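Local structure of putative lipoprotein (Parabacteroides distasonis ATCC 8503, 3JX8) at residues 66-71 with 89-94; 24-29 with 34-39; 45-50 with 57-62. The protein is of unproven function but is a putative lipoprotein that probably takes part in cell adhesion or lipid binding. All coordinates share one frame; numbering follows the deposited sequence. Where two conformers were deposited one is given.

Contact 1 of 3, residues 66-71 with 89-94; sequences LKIYPK and YKIKSN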
loop_
_atom_site.group_PDB
_atom_site.type_symbol
_atom_site.label_atom_id
_atom_site.label_comp_id
_atom_site.label_asym_id
_atom_site.label_seq_id
_atom_site.Cartn_x
_atom_site.Cartn_y
_atom_site.Cartn_z
ATOM N N LEU A 66 17.710 20.004 1.177
ATOM C CA LEU A 66 18.878 19.364 0.624
ATOM C C LEU A 66 18.399 18.357 -0.412
ATOM O O LEU A 66 17.604 17.456 -0.116
ATOM C CB LEU A 66 19.709 18.670 1.718
ATOM C CG LEU A 66 20.880 17.813 1.223
ATOM C CD1 LEU A 66 21.935 18.659 0.521
ATOM C CD2 LEU A 66 21.483 16.982 2.373
ATOM N N LYS A 67 18.898 18.515 -1.620
ATOM C CA LYS A 67 18.539 17.683 -2.731
ATOM C C LYS A 67 19.783 17.020 -3.291
ATOM O O LYS A 67 20.718 17.725 -3.733
ATOM C CB LYS A 67 17.897 18.550 -3.797
ATOM C CG LYS A 67 16.608 19.199 -3.351
ATOM C CD LYS A 67 16.141 20.207 -4.392
ATOM C CE LYS A 67 14.852 20.897 -3.967
ATOM N NZ LYS A 67 14.121 21.551 -5.131
ATOM N N ILE A 68 19.796 15.680 -3.264
ATOM C CA ILE A 68 20.881 14.856 -3.816
ATOM C C ILE A 68 20.236 13.764 -4.668
ATOM O O ILE A 68 19.552 12.880 -4.151
ATOM C CB ILE A 68 21.780 14.243 -2.707
ATOM C CG1 ILE A 68 22.500 15.369 -1.960
ATOM C CG2 ILE A 68 22.819 13.238 -3.292
ATOM C CD1 ILE A 68 23.324 14.928 -0.744
ATOM N N TYR A 69 20.424 13.832 -5.974
ATOM C CA TYR A 69 19.865 12.812 -6.851
ATOM C C TYR A 69 20.506 12.874 -8.220
ATOM O O TYR A 69 21.056 13.917 -8.592
ATOM C CB TYR A 69 18.346 13.004 -6.966
ATOM C CG TYR A 69 17.938 14.395 -7.346
ATOM C CD1 TYR A 69 17.946 14.783 -8.663
ATOM C CD2 TYR A 69 17.507 15.306 -6.407
ATOM C CE1 TYR A 69 17.583 16.044 -9.043
ATOM C CE2 TYR A 69 17.134 16.605 -6.793
ATOM C CZ TYR A 69 17.190 16.949 -8.105
ATOM O OH TYR A 69 16.833 18.204 -8.542
ATOM N N PRO A 70 20.447 11.759 -8.977
ATOM C CA PRO A 70 20.953 11.778 -10.344
ATOM C C PRO A 70 20.182 12.743 -11.210
ATOM O O PRO A 70 18.967 12.864 -11.065
ATOM C CB PRO A 70 20.749 10.346 -10.829
ATOM C CG PRO A 70 20.631 9.537 -9.592
ATOM C CD PRO A 70 19.964 10.421 -8.599
ATOM N N LYS A 71 20.893 13.456 -12.083
ATOM C CA LYS A 71 20.243 14.333 -13.031
ATOM C C LYS A 71 19.318 13.559 -13.987
ATOM O O LYS A 71 19.515 12.363 -14.254
ATOM C CB LYS A 71 21.277 15.067 -13.881
ATOM C CG LYS A 71 22.124 16.070 -13.132
ATOM C CD LYS A 71 23.119 16.744 -14.084
ATOM C CE LYS A 71 24.071 17.625 -13.278
ATOM N NZ LYS A 71 25.128 18.270 -14.093
ATOM N N TYR A 89 30.402 5.597 -2.689
ATOM C CA TYR A 89 29.430 6.687 -2.641
ATOM C C TYR A 89 29.016 6.905 -1.204
ATOM O O TYR A 89 28.313 6.079 -0.625
ATOM C CB TYR A 89 28.247 6.392 -3.562
ATOM C CG TYR A 89 27.264 7.524 -3.800
ATOM C CD1 TYR A 89 27.524 8.847 -3.410
ATOM C CD2 TYR A 89 26.067 7.273 -4.459
ATOM C CE1 TYR A 89 26.599 9.857 -3.646
ATOM C CE2 TYR A 89 25.153 8.298 -4.712
ATOM C CZ TYR A 89 25.420 9.573 -4.298
ATOM O OH TYR A 89 24.516 10.565 -4.572
ATOM N N LYS A 90 29.523 7.999 -0.623
ATOM C CA LYS A 90 29.326 8.330 0.780
ATOM C C LYS A 90 28.920 9.786 0.871
ATOM O O LYS A 90 29.464 10.649 0.137
ATOM C CB LYS A 90 30.606 8.126 1.574
ATOM C CG LYS A 90 31.067 6.697 1.621
ATOM C CD LYS A 90 32.260 6.466 2.573
ATOM C CE LYS A 90 33.571 6.878 1.973
ATOM N NZ LYS A 90 34.706 6.714 2.940
ATOM N N ILE A 91 27.980 10.065 1.768
ATOM C CA ILE A 91 27.514 11.413 1.993
ATOM C C ILE A 91 27.531 11.661 3.505
ATOM O O ILE A 91 27.100 10.805 4.291
ATOM C CB ILE A 91 26.068 11.608 1.474
ATOM C CG1 ILE A 91 25.994 11.255 -0.021
ATOM C CG2 ILE A 91 25.580 13.052 1.781
ATOM C CD1 ILE A 91 24.567 11.115 -0.601
ATOM N N LYS A 92 28.058 12.808 3.915
ATOM C CA LYS A 92 27.971 13.230 5.307
ATOM C C LYS A 92 27.355 14.622 5.331
ATOM O O LYS A 92 27.781 15.525 4.591
ATOM C CB LYS A 92 29.343 13.217 5.975
ATOM C CG LYS A 92 29.905 11.817 6.158
ATOM C CD LYS A 92 31.097 11.808 7.082
ATOM C CE LYS A 92 31.624 10.392 7.268
ATOM N NZ LYS A 92 32.419 10.286 8.527
ATOM N N SER A 93 26.334 14.807 6.153
ATOM C CA SER A 93 25.728 16.136 6.217
ATOM C C SER A 93 25.100 16.381 7.562
ATOM O O SER A 93 24.803 15.436 8.283
ATOM C CB SER A 93 24.697 16.324 5.089
ATOM O OG SER A 93 24.305 17.677 4.949
ATOM N N ASN A 94 24.934 17.653 7.901
ATOM C CA ASN A 94 24.176 18.042 9.062
ATOM C C ASN A 94 23.413 19.351 8.871
ATOM O O ASN A 94 23.729 20.164 7.987
ATOM C CB ASN A 94 25.073 18.088 10.290
ATOM C CG ASN A 94 26.226 19.068 10.148
ATOM O OD1 ASN A 94 26.061 20.276 10.345
ATOM N ND2 ASN A 94 27.392 18.548 9.845
#
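Ile-68 and Ile-91 meet tip to tip between two strands that run antiparallel, at 170°, on facing sheets. The segment axes stay 10.8 Å apart, so side chains alone bridge the gap. This pair is the purely apolar part of the contact. Both branches of Ile-68 take part: CG2 lies 3.8 Å from Ile-91 CD1, and CD1 lies 3.9 Å from Ile-91 CG2. In Ile-68 CG1 is anti to the carbonyl carbon (chi1 -65°), which leaves CG2 anti to the backbone N and lets both branches face the other strand. Ile-91 is turned the same way.

Two mixed contacts flank this pair, each a methyl against a hydroxyl. Tyr-89 slides past Ile-68 in the opposite direction, and its OH comes 3.4 Å from Ile-68 CG2. At the other end Leu-66 CD2 sits 3.9 Å from Ser-93 OG. That hydroxyl is hydrogen-bonded outside the two segments, to Tyr-44 O and to Tyr-23 OH. Phe-34 packs against Leu-66, Ile-68, Ile-91 and Ser-93.

The joint is van der Waals packing in a buried interior, mostly aliphatic, with two hydroxyls against methyl groups. The buried serine is accommodated because polar groups outside the two segments engage its hydroxyl.

Contact 2 of 3, residues 24-29 with 34-39; sequences DEITFV and FEYEQS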
loop_
_atom_site.group_PDB
_atom_site.type_symbol
_atom_site.label_atom_id
_atom_site.label_comp_id
_atom_site.label_asym_id
_atom_site.label_seq_id
_atom_site.Cartn_x
_atom_site.Cartn_y
_atom_site.Cartn_z
ATOM N N ASP A 24 15.801 21.910 6.411
ATOM C CA ASP A 24 15.002 21.145 7.344
ATOM C C ASP A 24 14.379 19.942 6.667
ATOM O O ASP A 24 13.596 19.223 7.269
ATOM C CB ASP A 24 13.924 22.026 7.983
ATOM C CG ASP A 24 12.909 22.560 6.991
ATOM O OD1 ASP A 24 12.933 22.194 5.787
ATOM O OD2 ASP A 24 12.059 23.368 7.428
ATOM N N GLU A 25 14.745 19.717 5.413
ATOM C CA GLU A 25 14.173 18.634 4.634
ATOM C C GLU A 25 15.223 18.079 3.663
ATOM O O GLU A 25 16.075 18.834 3.171
ATOM C CB GLU A 25 12.953 19.193 3.933
ATOM C CG GLU A 25 12.232 18.237 3.061
ATOM C CD GLU A 25 10.989 18.857 2.428
ATOM O OE1 GLU A 25 10.322 19.705 3.113
ATOM O OE2 GLU A 25 10.699 18.468 1.253
ATOM N N ILE A 26 15.185 16.761 3.435
ATOM C CA ILE A 26 16.122 16.053 2.539
ATOM C C ILE A 26 15.360 15.254 1.500
ATOM O O ILE A 26 14.488 14.467 1.850
ATOM C CB ILE A 26 17.038 15.073 3.296
ATOM C CG1 ILE A 26 17.979 15.809 4.275
ATOM C CG2 ILE A 26 17.864 14.226 2.302
ATOM C CD1 ILE A 26 18.761 14.850 5.248
ATOM N N THR A 27 15.700 15.461 0.225
ATOM C CA THR A 27 15.312 14.597 -0.872
ATOM C C THR A 27 16.580 13.898 -1.301
ATOM O O THR A 27 17.483 14.549 -1.835
ATOM C CB THR A 27 14.811 15.404 -2.080
ATOM O OG1 THR A 27 13.602 16.038 -1.720
ATOM C CG2 THR A 27 14.534 14.501 -3.257
ATOM N N PHE A 28 16.655 12.594 -1.095
ATOM C CA PHE A 28 17.856 11.809 -1.396
ATOM C C PHE A 28 17.493 10.631 -2.255
ATOM O O PHE A 28 16.757 9.767 -1.818
ATOM C CB PHE A 28 18.463 11.298 -0.103
ATOM C CG PHE A 28 19.489 10.217 -0.293
ATOM C CD1 PHE A 28 20.487 10.336 -1.252
ATOM C CD2 PHE A 28 19.497 9.111 0.545
ATOM C CE1 PHE A 28 21.442 9.328 -1.429
ATOM C CE2 PHE A 28 20.452 8.085 0.384
ATOM C CZ PHE A 28 21.429 8.211 -0.608
ATOM N N VAL A 29 17.994 10.579 -3.475
ATOM C CA VAL A 29 17.745 9.458 -4.347
ATOM C C VAL A 29 19.088 8.854 -4.666
ATOM O O VAL A 29 19.997 9.559 -5.137
ATOM C CB VAL A 29 17.130 9.923 -5.668
ATOM C CG1 VAL A 29 16.962 8.717 -6.644
ATOM C CG2 VAL A 29 15.865 10.747 -5.400
ATOM N N PHE A 34 24.630 7.446 3.480
ATOM C CA PHE A 34 24.396 8.822 3.843
ATOM C C PHE A 34 24.352 8.857 5.351
ATOM O O PHE A 34 23.511 8.230 5.951
ATOM C CB PHE A 34 23.063 9.253 3.221
ATOM C CG PHE A 34 22.761 10.745 3.256
ATOM C CD1 PHE A 34 23.098 11.552 4.341
ATOM C CD2 PHE A 34 22.028 11.305 2.221
ATOM C CE1 PHE A 34 22.750 12.896 4.356
ATOM C CE2 PHE A 34 21.711 12.660 2.218
ATOM C CZ PHE A 34 22.064 13.451 3.270
ATOM N N GLU A 35 25.276 9.581 5.965
ATOM C CA GLU A 35 25.256 9.840 7.405
ATOM C C GLU A 35 24.785 11.251 7.699
ATOM O O GLU A 35 25.386 12.219 7.219
ATOM C CB GLU A 35 26.652 9.729 7.982
ATOM C CG GLU A 35 27.215 8.368 7.975
ATOM C CD GLU A 35 28.640 8.352 8.509
ATOM O OE1 GLU A 35 29.146 9.419 8.989
ATOM O OE2 GLU A 35 29.246 7.262 8.460
ATOM N N TYR A 36 23.741 11.366 8.513
ATOM C CA TYR A 36 23.157 12.658 8.846
ATOM C C TYR A 36 23.119 12.804 10.353
ATOM O O TYR A 36 22.998 11.816 11.081
ATOM C CB TYR A 36 21.739 12.817 8.250
ATOM C CG TYR A 36 21.038 14.065 8.756
ATOM C CD1 TYR A 36 21.239 15.292 8.149
ATOM C CD2 TYR A 36 20.221 14.020 9.876
ATOM C CE1 TYR A 36 20.643 16.435 8.644
ATOM C CE2 TYR A 36 19.630 15.151 10.379
ATOM C CZ TYR A 36 19.839 16.361 9.753
ATOM O OH TYR A 36 19.263 17.512 10.267
ATOM N N GLU A 37 23.232 14.041 10.817
ATOM C CA GLU A 37 22.971 14.390 12.213
ATOM C C GLU A 37 22.332 15.762 12.299
ATOM O O GLU A 37 22.570 16.628 11.464
ATOM C CB GLU A 37 24.255 14.417 13.065
ATOM C CG GLU A 37 25.096 13.123 13.069
ATOM C CD GLU A 37 24.410 11.882 13.688
ATOM O OE1 GLU A 37 23.419 12.008 14.445
ATOM O OE2 GLU A 37 24.892 10.750 13.427
ATOM N N GLN A 38 21.509 15.953 13.314
ATOM C CA GLN A 38 21.061 17.285 13.656
ATOM C C GLN A 38 22.197 17.903 14.457
ATOM O O GLN A 38 22.830 17.207 15.252
ATOM C CB GLN A 38 19.769 17.243 14.471
ATOM C CG GLN A 38 18.566 16.752 13.658
ATOM C CD GLN A 38 17.252 16.849 14.404
ATOM O OE1 GLN A 38 16.176 16.823 13.789
ATOM N NE2 GLN A 38 17.327 16.959 15.739
ATOM N N SER A 39 22.462 19.186 14.238
ATOM C CA SER A 39 23.568 19.889 14.913
ATOM C C SER A 39 23.372 21.398 14.870
ATOM O O SER A 39 22.833 21.940 13.918
ATOM C CB SER A 39 24.909 19.513 14.256
ATOM O OG SER A 39 25.979 20.387 14.590
#
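Ile-26 and Phe-28 face Tyr-36 and Phe-34 across two antiparallel strands. The segment axes are 11.1 Å apart, and their N-to-C directions differ by 170°. Ile-26 is level with Tyr-36, and Phe-28 with Phe-34. This spacing is that of two layers packed face to face, not of neighbours in one sheet.

The two phenylalanines form a T-shaped (edge-to-face) pair. The edge of Phe-34 is directed at the face of Phe-28. Ring centroids are 5.1 Å apart and the planes stand at 71°. With CG of Phe-34 anti to the backbone N (chi1 -168°), its CD2 comes to lie over the centre of the Phe-28 ring, 3.6 Å above its plane. The two side chains pass each other in opposite directions.

Ile-26 supplies the aliphatic part. Its CD1 reaches Tyr-36 CD1 at 3.8 Å and Phe-34 CZ at 4.1 Å. The Tyr-36 hydroxyl is hydrogen-bonded to Ser-95 OG.

Aromatic filling between two stacked walls is consistent with the interior of a beta-solenoid. Strand 25-29 lies between strands 65-70 and 100-104. Strand 33-38 lies between strands 89-95 and 108-111. Phe-109 of strand 108-111 touches Ile-26, Phe-34 and Tyr-36, so the hydrophobic filling continues to the next strand. Thr-27 and Val-29 instead pack on Met-241 and Gly-242 of the second subunit.

Contact 3 of 3, residues 45-50 with 57-62; sequences LSVTID and LVTEVE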
loop_
_atom_site.group_PDB
_atom_site.type_symbol
_atom_site.label_atom_id
_atom_site.label_comp_id
_atom_site.label_asym_id
_atom_site.label_seq_id
_atom_site.Cartn_x
_atom_site.Cartn_y
_atom_site.Cartn_z
ATOM N N LEU A 45 27.902 19.874 4.182
ATOM C CA LEU A 45 27.706 18.783 3.254
ATOM C C LEU A 45 29.017 18.367 2.637
ATOM O O LEU A 45 29.754 19.186 2.084
ATOM C CB LEU A 45 26.755 19.164 2.129
ATOM C CG LEU A 45 26.541 18.120 1.025
ATOM C CD1 LEU A 45 25.984 16.760 1.558
ATOM C CD2 LEU A 45 25.679 18.715 -0.090
ATOM N N SER A 46 29.252 17.067 2.664
ATOM C CA SER A 46 30.366 16.464 1.972
ATOM C C SER A 46 29.889 15.225 1.207
ATOM O O SER A 46 29.138 14.426 1.748
ATOM C CB SER A 46 31.427 16.069 3.004
ATOM O OG SER A 46 32.379 15.189 2.440
ATOM N N VAL A 47 30.361 15.063 -0.026
ATOM C CA VAL A 47 30.004 13.932 -0.889
ATOM C C VAL A 47 31.287 13.338 -1.476
ATOM O O VAL A 47 32.142 14.072 -2.003
ATOM C CB VAL A 47 29.096 14.364 -2.063
ATOM C CG1 VAL A 47 28.806 13.165 -2.996
ATOM C CG2 VAL A 47 27.809 15.013 -1.560
ATOM N N THR A 48 31.407 12.016 -1.386
ATOM C CA THR A 48 32.497 11.273 -1.973
ATOM C C THR A 48 31.915 10.304 -3.006
ATOM O O THR A 48 31.083 9.446 -2.683
ATOM C CB THR A 48 33.251 10.492 -0.909
ATOM O OG1 THR A 48 33.737 11.398 0.092
ATOM C CG2 THR A 48 34.429 9.690 -1.525
ATOM N N ILE A 49 32.357 10.429 -4.251
ATOM C CA ILE A 49 31.902 9.532 -5.318
ATOM C C ILE A 49 32.993 9.503 -6.394
ATOM O O ILE A 49 33.862 10.410 -6.436
ATOM C CB ILE A 49 30.503 10.006 -5.877
ATOM C CG1 ILE A 49 29.784 8.866 -6.621
ATOM C CG2 ILE A 49 30.619 11.277 -6.758
ATOM C CD1 ILE A 49 28.292 9.128 -6.851
ATOM N N ASP A 50 32.976 8.489 -7.253
ATOM C CA ASP A 50 33.867 8.471 -8.396
ATOM C C ASP A 50 33.814 9.846 -9.079
ATOM O O ASP A 50 32.734 10.393 -9.323
ATOM C CB ASP A 50 33.498 7.366 -9.393
ATOM C CG ASP A 50 33.441 5.979 -8.743
ATOM O OD1 ASP A 50 32.535 5.769 -7.924
ATOM O OD2 ASP A 50 34.279 5.095 -9.055
ATOM N N LEU A 57 25.140 14.319 -11.118
ATOM C CA LEU A 57 24.497 14.332 -9.815
ATOM C C LEU A 57 24.076 15.762 -9.464
ATOM O O LEU A 57 24.803 16.700 -9.740
ATOM C CB LEU A 57 25.522 13.811 -8.795
ATOM C CG LEU A 57 25.134 13.281 -7.433
ATOM C CD1 LEU A 57 24.235 12.046 -7.605
ATOM C CD2 LEU A 57 26.407 12.968 -6.584
ATOM N N VAL A 58 22.895 15.940 -8.900
ATOM C CA VAL A 58 22.493 17.220 -8.305
ATOM C C VAL A 58 22.805 17.114 -6.834
ATOM O O VAL A 58 22.496 16.087 -6.223
ATOM C CB VAL A 58 20.977 17.479 -8.485
ATOM C CG1 VAL A 58 20.536 18.712 -7.683
ATOM C CG2 VAL A 58 20.637 17.575 -9.991
ATOM N N THR A 59 23.472 18.130 -6.280
ATOM C CA THR A 59 23.811 18.184 -4.854
ATOM C C THR A 59 23.726 19.630 -4.397
ATOM O O THR A 59 24.669 20.388 -4.577
ATOM C CB THR A 59 25.237 17.704 -4.577
ATOM O OG1 THR A 59 26.151 18.524 -5.313
ATOM C CG2 THR A 59 25.450 16.260 -4.966
ATOM N N GLU A 60 22.597 20.038 -3.829
ATOM C CA GLU A 60 22.406 21.420 -3.451
ATOM C C GLU A 60 21.281 21.580 -2.452
ATOM O O GLU A 60 20.428 20.690 -2.307
ATOM C CB GLU A 60 22.058 22.252 -4.687
ATOM C CG GLU A 60 20.681 21.946 -5.260
ATOM C CD GLU A 60 20.435 22.534 -6.640
ATOM O OE1 GLU A 60 21.390 22.812 -7.391
ATOM O OE2 GLU A 60 19.259 22.693 -6.996
ATOM N N VAL A 61 21.269 22.738 -1.807
ATOM C CA VAL A 61 20.189 23.111 -0.933
ATOM C C VAL A 61 19.425 24.206 -1.624
ATOM O O VAL A 61 19.991 25.137 -2.156
ATOM C CB VAL A 61 20.667 23.572 0.463
ATOM C CG1 VAL A 61 19.491 24.220 1.265
ATOM C CG2 VAL A 61 21.280 22.388 1.211
ATOM N N GLU A 62 18.114 24.092 -1.599
ATOM C CA GLU A 62 17.269 25.057 -2.257
ATOM C C GLU A 62 15.905 25.039 -1.582
ATOM O O GLU A 62 15.292 23.979 -1.393
ATOM C CB GLU A 62 17.179 24.677 -3.729
ATOM C CG GLU A 62 16.094 25.344 -4.530
ATOM C CD GLU A 62 15.250 24.284 -5.232
ATOM O OE1 GLU A 62 15.790 23.564 -6.133
ATOM O OE2 GLU A 62 14.058 24.133 -4.834
#
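Leu-57 meets both Val-47 and Ile-49 and loses the most surface in this contact. Its CD2 is the shared touching atom. It lies 4.3 Å from Val-47 CG1 and also 4.3 Å from Ile-49 CD1. With CG anti to the backbone N (chi1 -161°), the leucine carries its branched end across to strand 45-50. These are loose van der Waals approaches between methyl groups.

Thr-59 is next in buried surface. It uses its methyl and not its hydroxyl here: CG2 lies 4.3 Å from Val-47 CG2. Val-47 thus divides its two methyls, CG1 going to Leu-57 and CG2 to Thr-59. Leu-45 also gives up surface to strand 57-62, and its side chain also touches Leu-66, Ile-68 and Ile-91.

The strands run antiparallel at 176°, with segment axes 9.2 Å apart. Val-47 is level with Thr-59, and Ile-49 with Leu-57. Tyr-89 touches both Ile-49 and Leu-57, and Phe-54 adds to the packing on Ile-49. Ile-18 lies against Thr-59.

Strand 57-62 is an outermost strand of its sheet within the chain, antiparallel to strand 65-70. Strand 44-50 pairs, also antiparallel, with strands 13-17 and 89-95 on the facing side. This antiparallel end adjoins a long row of parallel strands. Two facing walls with aliphatic side chains between them are consistent with the beta-solenoid architecture of the pectate-lyase-like clan.

How the contacts relate
All three contacts are buried and join the same two facing walls of strands. Contacts 1 and 3 lie closest together, with centres about 4 Å apart; the centres of contacts 1 and 2 are about 8 Å apart. Contact 1 touches both others, whereas contacts 2 and 3 do not touch. Strands 65-70 and 25-29 are neighbours in one wall, as are 89-95 and 33-38 in the other. Chemistry changes along the row. Contact 2, nearest the chain's centre, is largely aromatic, with one isoleucine. Contact 1 mixes aliphatic groups with hydroxyls. Contact 3, its centre about 20 Å from the centre of the chain, is aliphatic and more loosely spaced. A salt bridge from Lys-67 to Glu-62 links contacts 1 and 3.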